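Local coordinates for putative glucose-6-phosphate 1-epimerase (Salmonella typhimurium, PDB 2HTA), which probably interconverts the alpha and beta anomers of D-glucose 6-phosphate, acting as a hexose-6-phosphate 1-epimerase, at residues Thr133-Ser138 with Thr151-Phe156; Glu163-Ala168 with Pro297-Gln302. All blocks are in the same frame, centred on the assembly; numbering follows the deposited sequence.

Interaction 1: residues Thr133-Ser138 with Thr151-Phe156; sequences TFELQS and TLLARF
T133-S138 and T151-F156 lie on neighbouring strands of the large antiparallel sheet of the galactose-mutarotase-like beta-sandwich fold, with side chains meeting on both faces. On the buried face F134 stands opposite the small A154, CB to CB 4.5 Å, and L136 opposite L152, with F156 beyond A154 at about a right angle to F134. CE1 of F156 lies 3.5 Å from F134 CD1, with the ring planes 87° apart. F55 lies against both rings. L136 and L152 meet at their stems, CB to CB 4.2 Å, and both touch W118.

On the other face, L153 reaches across with its CD2 branch, which fits between T133 CG2 and E135 CB, 3.9 and 3.8 Å away. E135 is extended, with CG anti to the backbone N (chi1 -179°), and passes obliquely over the methyl CG2 of T151. T133 and R155 run side by side; R155 NH2 forms a salt bridge with E167 OE1. Q137 lies alongside T151. Its NE2 gives a hydrogen bond of 3.1 Å to T151 OG1, which lies close to the amide plane.

Four backbone bonds, in the pairs F134 with A154 and L136 with L152, define the register, and the Q137-T151 bond adds a side-chain link. The F134 N to A154 O bond is nearly straight, at 174°. The F134 face is thus apolar and buried, the T133 face mixed and mostly partly exposed.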
ATOM      1  N   THR A 133      -8.867   2.666 -12.846  1.00 17.83           N
ATOM      2  CA  THR A 133      -9.813   1.932 -11.990  1.00 17.25           C
ATOM      3  C   THR A 133      -9.601   0.462 -12.249  1.00 17.64           C
ATOM      4  O   THR A 133      -9.709   0.020 -13.383  1.00 17.64           O
ATOM      5  CB  THR A 133     -11.210   2.245 -12.349  1.00 18.59           C
ATOM      6  OG1 THR A 133     -11.440   3.653 -12.162  1.00 18.07           O
ATOM      7  CG2 THR A 133     -12.144   1.497 -11.425  1.00 17.85           C
ATOM      8  N   PHE A 134      -9.337  -0.286 -11.183  1.00 17.33           N
ATOM      9  CA  PHE A 134      -9.189  -1.749 -11.242  1.00 16.91           C
ATOM     10  C   PHE A 134     -10.401  -2.358 -10.549  1.00 17.73           C
ATOM     11  O   PHE A 134     -10.968  -1.774  -9.589  1.00 17.22           O
ATOM     12  CB  PHE A 134      -7.904  -2.169 -10.507  1.00 16.59           C
ATOM     13  CG  PHE A 134      -6.641  -1.718 -11.163  1.00 17.70           C
ATOM     14  CD1 PHE A 134      -6.066  -0.439 -10.869  1.00 15.90           C
ATOM     15  CD2 PHE A 134      -6.018  -2.529 -12.099  1.00 16.03           C
ATOM     16  CE1 PHE A 134      -4.842  -0.045 -11.494  1.00 19.17           C
ATOM     17  CE2 PHE A 134      -4.797  -2.134 -12.690  1.00 17.96           C
ATOM     18  CZ  PHE A 134      -4.223  -0.917 -12.399  1.00 15.18           C
ATOM     19  N   GLU A 135     -10.793  -3.563 -10.979  1.00 18.18           N
ATOM     20  CA  GLU A 135     -11.974  -4.196 -10.359  1.00 17.43           C
ATOM     21  C   GLU A 135     -11.652  -5.667 -10.011  1.00 18.02           C
ATOM     22  O   GLU A 135     -11.045  -6.375 -10.819  1.00 19.20           O
ATOM     23  CB  GLU A 135     -13.106  -4.179 -11.379  1.00 17.07           C
ATOM     24  CG  GLU A 135     -14.396  -4.796 -10.839  1.00 20.75           C
ATOM     25  CD  GLU A 135     -15.514  -4.702 -11.874  1.00 29.62           C
ATOM     26  OE1 GLU A 135     -15.527  -5.493 -12.822  1.00 35.29           O
ATOM     27  OE2 GLU A 135     -16.340  -3.788 -11.779  1.00 33.07           O
ATOM     28  N   LEU A 136     -12.126  -6.115  -8.854  1.00 18.71           N
ATOM     29  CA  LEU A 136     -12.048  -7.524  -8.477  1.00 18.28           C
ATOM     30  C   LEU A 136     -13.452  -7.983  -8.163  1.00 19.37           C
ATOM     31  O   LEU A 136     -14.218  -7.253  -7.541  1.00 19.31           O
ATOM     32  CB  LEU A 136     -11.135  -7.728  -7.279  1.00 18.07           C
ATOM     33  CG  LEU A 136     -10.967  -9.219  -6.861  1.00 16.45           C
ATOM     34  CD1 LEU A 136      -9.989  -9.910  -7.841  1.00 18.89           C
ATOM     35  CD2 LEU A 136     -10.356  -9.201  -5.494  1.00 19.98           C
ATOM     36  N   GLN A 137     -13.838  -9.184  -8.644  1.00 20.58           N
ATOM     37  CA  GLN A 137     -15.170  -9.704  -8.305  1.00 21.60           C
ATOM     38  C   GLN A 137     -15.068 -11.075  -7.698  1.00 20.86           C
ATOM     39  O   GLN A 137     -14.124 -11.816  -7.966  1.00 20.99           O
ATOM     40  CB  GLN A 137     -16.067  -9.777  -9.520  1.00 23.14           C
ATOM     41  CG  GLN A 137     -16.402  -8.351 -10.046  1.00 28.04           C
ATOM     42  CD  GLN A 137     -17.463  -8.380 -11.070  1.00 34.58           C
ATOM     43  OE1 GLN A 137     -17.193  -8.733 -12.207  1.00 35.56           O
ATOM     44  NE2 GLN A 137     -18.693  -8.019 -10.687  1.00 37.05           N
ATOM     45  N   SER A 138     -16.057 -11.420  -6.903  1.00 20.27           N
ATOM     46  CA  SER A 138     -16.159 -12.786  -6.393  1.00 19.09           C
ATOM     47  C   SER A 138     -16.363 -13.773  -7.527  1.00 20.55           C
ATOM     48  O   SER A 138     -16.789 -13.413  -8.641  1.00 20.85           O
ATOM     49  CB  SER A 138     -17.342 -12.887  -5.391  1.00 19.00           C
ATOM     50  OG  SER A 138     -18.493 -12.293  -5.928  1.00 18.63           O
ATOM     51  N   THR A 151     -17.954  -6.893  -5.303  1.00 20.41           N
ATOM     52  CA  THR A 151     -17.174  -6.237  -6.358  1.00 20.48           C
ATOM     53  C   THR A 151     -16.336  -5.168  -5.634  1.00 20.49           C
ATOM     54  O   THR A 151     -16.889  -4.301  -4.922  1.00 21.55           O
ATOM     55  CB  THR A 151     -18.080  -5.535  -7.388  1.00 22.16           C
ATOM     56  OG1 THR A 151     -18.956  -6.499  -7.968  1.00 23.37           O
ATOM     57  CG2 THR A 151     -17.218  -4.921  -8.479  1.00 23.84           C
ATOM     58  N   LEU A 152     -15.011  -5.245  -5.792  1.00 19.24           N
ATOM     59  CA  LEU A 152     -14.094  -4.347  -5.137  1.00 19.65           C
ATOM     60  C   LEU A 152     -13.483  -3.500  -6.249  1.00 19.40           C
ATOM     61  O   LEU A 152     -13.114  -4.049  -7.307  1.00 18.88           O
ATOM     62  CB  LEU A 152     -12.942  -5.152  -4.538  1.00 20.36           C
ATOM     63  CG  LEU A 152     -12.574  -5.223  -3.078  1.00 29.70           C
ATOM     64  CD1 LEU A 152     -11.117  -5.840  -2.914  1.00 27.94           C
ATOM     65  CD2 LEU A 152     -12.714  -3.907  -2.314  1.00 30.97           C
ATOM     66  N   LEU A 153     -13.476  -2.176  -6.049  1.00 18.66           N
ATOM     67  CA  LEU A 153     -12.867  -1.238  -6.975  1.00 17.90           C
ATOM     68  C   LEU A 153     -11.707  -0.524  -6.318  1.00 17.23           C
ATOM     69  O   LEU A 153     -11.829  -0.092  -5.180  1.00 18.34           O
ATOM     70  CB  LEU A 153     -13.880  -0.171  -7.460  1.00 17.40           C
ATOM     71  CG  LEU A 153     -14.996  -0.867  -8.238  1.00 22.03           C
ATOM     72  CD1 LEU A 153     -16.308  -0.198  -8.185  1.00 28.45           C
ATOM     73  CD2 LEU A 153     -14.570  -1.087  -9.691  1.00 23.09           C
ATOM     74  N   ALA A 154     -10.597  -0.381  -7.035  1.00 16.98           N
ATOM     75  CA  ALA A 154      -9.437   0.387  -6.535  1.00 17.12           C
ATOM     76  C   ALA A 154      -9.230   1.478  -7.597  1.00 18.21           C
ATOM     77  O   ALA A 154      -8.989   1.163  -8.773  1.00 18.74           O
ATOM     78  CB  ALA A 154      -8.193  -0.483  -6.396  1.00 16.84           C
ATOM     79  N   ARG A 155      -9.409   2.720  -7.195  1.00 18.08           N
ATOM     80  CA  ARG A 155      -9.252   3.876  -8.107  1.00 18.50           C
ATOM     81  C   ARG A 155      -8.024   4.603  -7.683  1.00 17.54           C
ATOM     82  O   ARG A 155      -7.865   4.875  -6.483  1.00 18.73           O
ATOM     83  CB  ARG A 155     -10.484   4.780  -8.002  1.00 18.37           C
ATOM     84  CG  ARG A 155     -11.801   4.074  -8.375  1.00 20.78           C
ATOM     85  CD  ARG A 155     -12.946   5.070  -8.377  1.00 26.28           C
ATOM     86  NE  ARG A 155     -14.106   4.553  -9.084  1.00 30.03           N
ATOM     87  CZ  ARG A 155     -15.112   3.917  -8.491  1.00 30.87           C
ATOM     88  NH1 ARG A 155     -16.140   3.469  -9.212  1.00 31.24           N
ATOM     89  NH2 ARG A 155     -15.108   3.768  -7.176  1.00 32.21           N
ATOM     90  N   PHE A 156      -7.121   4.859  -8.636  1.00 16.13           N
ATOM     91  CA  PHE A 156      -5.868   5.548  -8.404  1.00 16.47           C
ATOM     92  C   PHE A 156      -5.804   6.830  -9.200  1.00 16.81           C
ATOM     93  O   PHE A 156      -6.331   6.874 -10.305  1.00 18.44           O
ATOM     94  CB  PHE A 156      -4.712   4.693  -8.886  1.00 15.19           C
ATOM     95  CG  PHE A 156      -4.590   3.409  -8.137  1.00 18.39           C
ATOM     96  CD1 PHE A 156      -5.356   2.309  -8.513  1.00 17.69           C
ATOM     97  CD2 PHE A 156      -3.767   3.336  -7.008  1.00 18.57           C
ATOM     98  CE1 PHE A 156      -5.247   1.072  -7.774  1.00 17.92           C
ATOM     99  CE2 PHE A 156      -3.636   2.097  -6.307  1.00 20.22           C
ATOM    100  CZ  PHE A 156      -4.390   1.010  -6.692  1.00 18.21           C
TER

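Interaction 2: residues Glu163-Ala168 with Pro297-Gln302; sequences EIELEA and PSRLAQ
The carbonyl oxygen of L166 is gripped by two hydrogen bonds. L300 N reaches it in the carbonyl plane at 2.9 Å, and a water donates to it at 2.8 Å. The same water has a weak bond to S298 OG. A CA-H contact from R299 adds to the hold, with R299 CA 3.1 Å from L166 O. In return, L166 N points almost along the C=O axis of L300, 2.7 Å from L300 O.

Two more reciprocal pairs, I164 with Q302 and A168 with S298, bring the backbone bonds to six. E163-A168 and S298-Q302 lie on adjacent antiparallel strands of the large antiparallel sheet of the galactose-mutarotase-like beta-sandwich fold, brought together from distant parts of the chain. Q302 stands on the buried face with I164, L166 and L300. Its amide is held by S180 and T283, and its side chain lies about 6 Å from that of E282, a probable active-site residue.

The other face is charged. E165 and E167 both extend with CG anti to the backbone N, and R299 lies beside them, bent at chi3 (-81°). E165 OE2 makes a long salt bridge of 3.7 Å to R299 NH1, with carboxylate and guanidinium planes 81° apart. E167 OE2 meets only the aliphatic part of R299, at CD; its OE1 accepts a hydrogen bond from H169 NE2. Just before the strand starts at S298, P297 CB lies 3.2 Å from A168 O.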
ATOM      1  N   GLU A 163      -3.397   9.444  -5.287  1.00 18.90           N
ATOM      2  CA  GLU A 163      -4.610   9.147  -4.537  1.00 18.91           C
ATOM      3  C   GLU A 163      -4.952   7.687  -4.746  1.00 19.44           C
ATOM      4  O   GLU A 163      -4.817   7.154  -5.853  1.00 20.62           O
ATOM      5  CB  GLU A 163      -5.778  10.001  -4.956  1.00 19.33           C
ATOM      6  CG  GLU A 163      -5.423  11.479  -4.946  1.00 22.11           C
ATOM      7  CD  GLU A 163      -6.591  12.321  -5.450  1.00 28.90           C
ATOM      8  OE1 GLU A 163      -7.761  11.802  -5.412  1.00 27.25           O
ATOM      9  OE2 GLU A 163      -6.334  13.478  -5.868  1.00 30.06           O
ATOM     10  N   ILE A 164      -5.397   7.052  -3.664  1.00 18.96           N
ATOM     11  CA  ILE A 164      -5.774   5.619  -3.693  1.00 18.02           C
ATOM     12  C   ILE A 164      -7.141   5.568  -3.033  1.00 18.48           C
ATOM     13  O   ILE A 164      -7.298   6.120  -1.958  1.00 18.35           O
ATOM     14  CB  ILE A 164      -4.755   4.769  -2.924  1.00 19.06           C
ATOM     15  CG1 ILE A 164      -3.360   4.979  -3.543  1.00 19.51           C
ATOM     16  CG2 ILE A 164      -5.167   3.240  -2.994  1.00 18.76           C
ATOM     17  CD1 ILE A 164      -2.179   4.658  -2.622  1.00 26.18           C
ATOM     18  N   GLU A 165      -8.134   4.979  -3.688  1.00 17.33           N
ATOM     19  CA  GLU A 165      -9.445   4.839  -3.051  1.00 17.77           C
ATOM     20  C   GLU A 165      -9.932   3.409  -3.272  1.00 18.17           C
ATOM     21  O   GLU A 165     -10.028   2.945  -4.412  1.00 19.57           O
ATOM     22  CB  GLU A 165     -10.424   5.838  -3.664  1.00 19.20           C
ATOM     23  CG  GLU A 165     -11.899   5.714  -3.143  1.00 20.56           C
ATOM     24  CD  GLU A 165     -12.869   6.598  -3.935  1.00 28.36           C
ATOM     25  OE1 GLU A 165     -13.060   6.372  -5.154  1.00 30.07           O
ATOM     26  OE2 GLU A 165     -13.436   7.535  -3.337  1.00 30.03           O
ATOM     27  N   LEU A 166     -10.186   2.705  -2.184  1.00 17.73           N
ATOM     28  CA  LEU A 166     -10.766   1.367  -2.205  1.00 18.36           C
ATOM     29  C   LEU A 166     -12.268   1.372  -1.866  1.00 19.74           C
ATOM     30  O   LEU A 166     -12.685   1.922  -0.851  1.00 20.80           O
ATOM     31  CB  LEU A 166     -10.018   0.498  -1.191  1.00 18.83           C
ATOM     32  CG  LEU A 166     -10.495  -0.958  -1.195  1.00 18.93           C
ATOM     33  CD1 LEU A 166     -10.067  -1.723  -2.472  1.00 19.75           C
ATOM     34  CD2 LEU A 166      -9.986  -1.649   0.086  1.00 20.68           C
ATOM     35  N   GLU A 167     -13.082   0.695  -2.669  1.00 19.28           N
ATOM     36  CA  GLU A 167     -14.543   0.741  -2.495  1.00 20.35           C
ATOM     37  C   GLU A 167     -15.081  -0.682  -2.676  1.00 20.56           C
ATOM     38  O   GLU A 167     -14.802  -1.335  -3.703  1.00 20.15           O
ATOM     39  CB  GLU A 167     -15.127   1.657  -3.575  1.00 20.45           C
ATOM     40  CG  GLU A 167     -16.615   1.731  -3.598  1.00 24.00           C
ATOM     41  CD  GLU A 167     -17.086   2.750  -4.685  1.00 31.92           C
ATOM     42  OE1 GLU A 167     -17.501   2.360  -5.824  1.00 27.63           O
ATOM     43  OE2 GLU A 167     -16.984   3.950  -4.370  1.00 31.21           O
ATOM     44  N   ALA A 168     -15.780  -1.168  -1.663  1.00 19.29           N
ATOM     45  CA  ALA A 168     -16.253  -2.573  -1.644  1.00 20.34           C
ATOM     46  C   ALA A 168     -17.783  -2.592  -1.702  1.00 21.01           C
ATOM     47  O   ALA A 168     -18.464  -1.980  -0.853  1.00 22.80           O
ATOM     48  CB  ALA A 168     -15.754  -3.290  -0.393  1.00 19.61           C
ATOM     49  N   PRO A 297     -21.667   1.329  -0.330  1.00 31.68           N
ATOM     50  CA  PRO A 297     -20.449   0.545  -0.333  1.00 28.90           C
ATOM     51  C   PRO A 297     -19.458   1.086   0.718  1.00 27.60           C
ATOM     52  O   PRO A 297     -19.534   2.260   1.085  1.00 27.68           O
ATOM     53  CB  PRO A 297     -19.902   0.782  -1.743  1.00 28.54           C
ATOM     54  CG  PRO A 297     -20.439   2.074  -2.141  1.00 31.80           C
ATOM     55  CD  PRO A 297     -21.833   2.084  -1.584  1.00 30.33           C
ATOM     56  N   SER A 298     -18.510   0.282   1.173  1.00 25.69           N
ATOM     57  CA  SER A 298     -17.507   0.836   2.087  1.00 25.87           C
ATOM     58  C   SER A 298     -16.425   1.529   1.281  1.00 26.82           C
ATOM     59  O   SER A 298     -16.231   1.221   0.060  1.00 24.69           O
ATOM     60  CB  SER A 298     -16.896  -0.240   2.954  1.00 26.59           C
ATOM     61  OG  SER A 298     -16.368  -1.241   2.106  1.00 29.42           O
ATOM     62  N   ARG A 299     -15.716   2.450   1.937  1.00 23.78           N
ATOM     63  CA  ARG A 299     -14.644   3.126   1.256  1.00 23.61           C
ATOM     64  C   ARG A 299     -13.482   3.280   2.220  1.00 21.35           C
ATOM     65  O   ARG A 299     -13.677   3.416   3.428  1.00 22.00           O
ATOM     66  CB  ARG A 299     -15.119   4.511   0.743  1.00 23.98           C
ATOM     67  CG  ARG A 299     -16.216   4.409  -0.330  1.00 30.38           C
ATOM     68  CD  ARG A 299     -16.382   5.708  -1.131  1.00 37.50           C
ATOM     69  NE  ARG A 299     -17.196   6.671  -0.400  1.00 43.00           N
ATOM     70  CZ  ARG A 299     -16.776   7.892  -0.055  1.00 45.46           C
ATOM     71  NH1 ARG A 299     -15.557   8.282  -0.410  1.00 48.52           N
ATOM     72  NH2 ARG A 299     -17.579   8.741   0.608  1.00 46.32           N
ATOM     73  N   LEU A 300     -12.259   3.250   1.685  1.00 20.56           N
ATOM     74  CA  LEU A 300     -11.060   3.581   2.445  1.00 18.68           C
ATOM     75  C   LEU A 300     -10.117   4.291   1.429  1.00 18.20           C
ATOM     76  O   LEU A 300     -10.014   3.851   0.259  1.00 17.11           O
ATOM     77  CB  LEU A 300     -10.391   2.294   2.890  1.00 19.43           C
ATOM     78  CG  LEU A 300      -9.273   2.322   3.939  1.00 19.45           C
ATOM     79  CD1 LEU A 300      -9.780   2.910   5.303  1.00 17.54           C
ATOM     80  CD2 LEU A 300      -8.669   0.916   4.089  1.00 19.24           C
ATOM     81  N   ALA A 301      -9.499   5.399   1.847  1.00 18.69           N
ATOM     82  CA  ALA A 301      -8.660   6.179   0.902  1.00 17.84           C
ATOM     83  C   ALA A 301      -7.436   6.712   1.563  1.00 17.42           C
ATOM     84  O   ALA A 301      -7.440   7.062   2.746  1.00 16.58           O
ATOM     85  CB  ALA A 301      -9.459   7.333   0.240  1.00 21.07           C
ATOM     86  N   GLN A 302      -6.390   6.818   0.746  1.00 16.92           N
ATOM     87  CA  GLN A 302      -5.126   7.409   1.153  1.00 18.16           C
ATOM     88  C   GLN A 302      -4.622   8.353   0.015  1.00 20.06           C
ATOM     89  O   GLN A 302      -4.719   7.984  -1.156  1.00 19.55           O
ATOM     90  CB  GLN A 302      -4.125   6.277   1.387  1.00 16.79           C
ATOM     91  CG  GLN A 302      -2.746   6.805   1.872  1.00 16.29           C
ATOM     92  CD  GLN A 302      -1.739   5.730   2.073  1.00 19.63           C
ATOM     93  OE1 GLN A 302      -0.804   5.613   1.290  1.00 18.68           O
ATOM     94  NE2 GLN A 302      -1.923   4.908   3.137  1.00 20.88           N
TER
HETATM   95  O   HOH W   1     -13.449  -0.157   0.930  1.00 31.66           O

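In the fold
Interactions 1 and 2 lie side by side in one antiparallel sheet, their centres about 10 Å apart. Its strands run in the order 130-137, 151-158, 162-169 and 298-308 at this point. Strands 151-158 and 162-169 follow each other in the chain and carry the two contacts into one another. R155 O with E165 N, and L153 N with E167 O, are probable hydrogen bonds between them, and L152 packs on L166. Interaction 1 closes locally before interaction 2 opens. Interaction 2 then brings in a strand from 128 residues further along the chain. The shared buried face comes near R114, a likely substrate-binding residue, at L136, and near H179 and E282, probable active-site residues, at Q302.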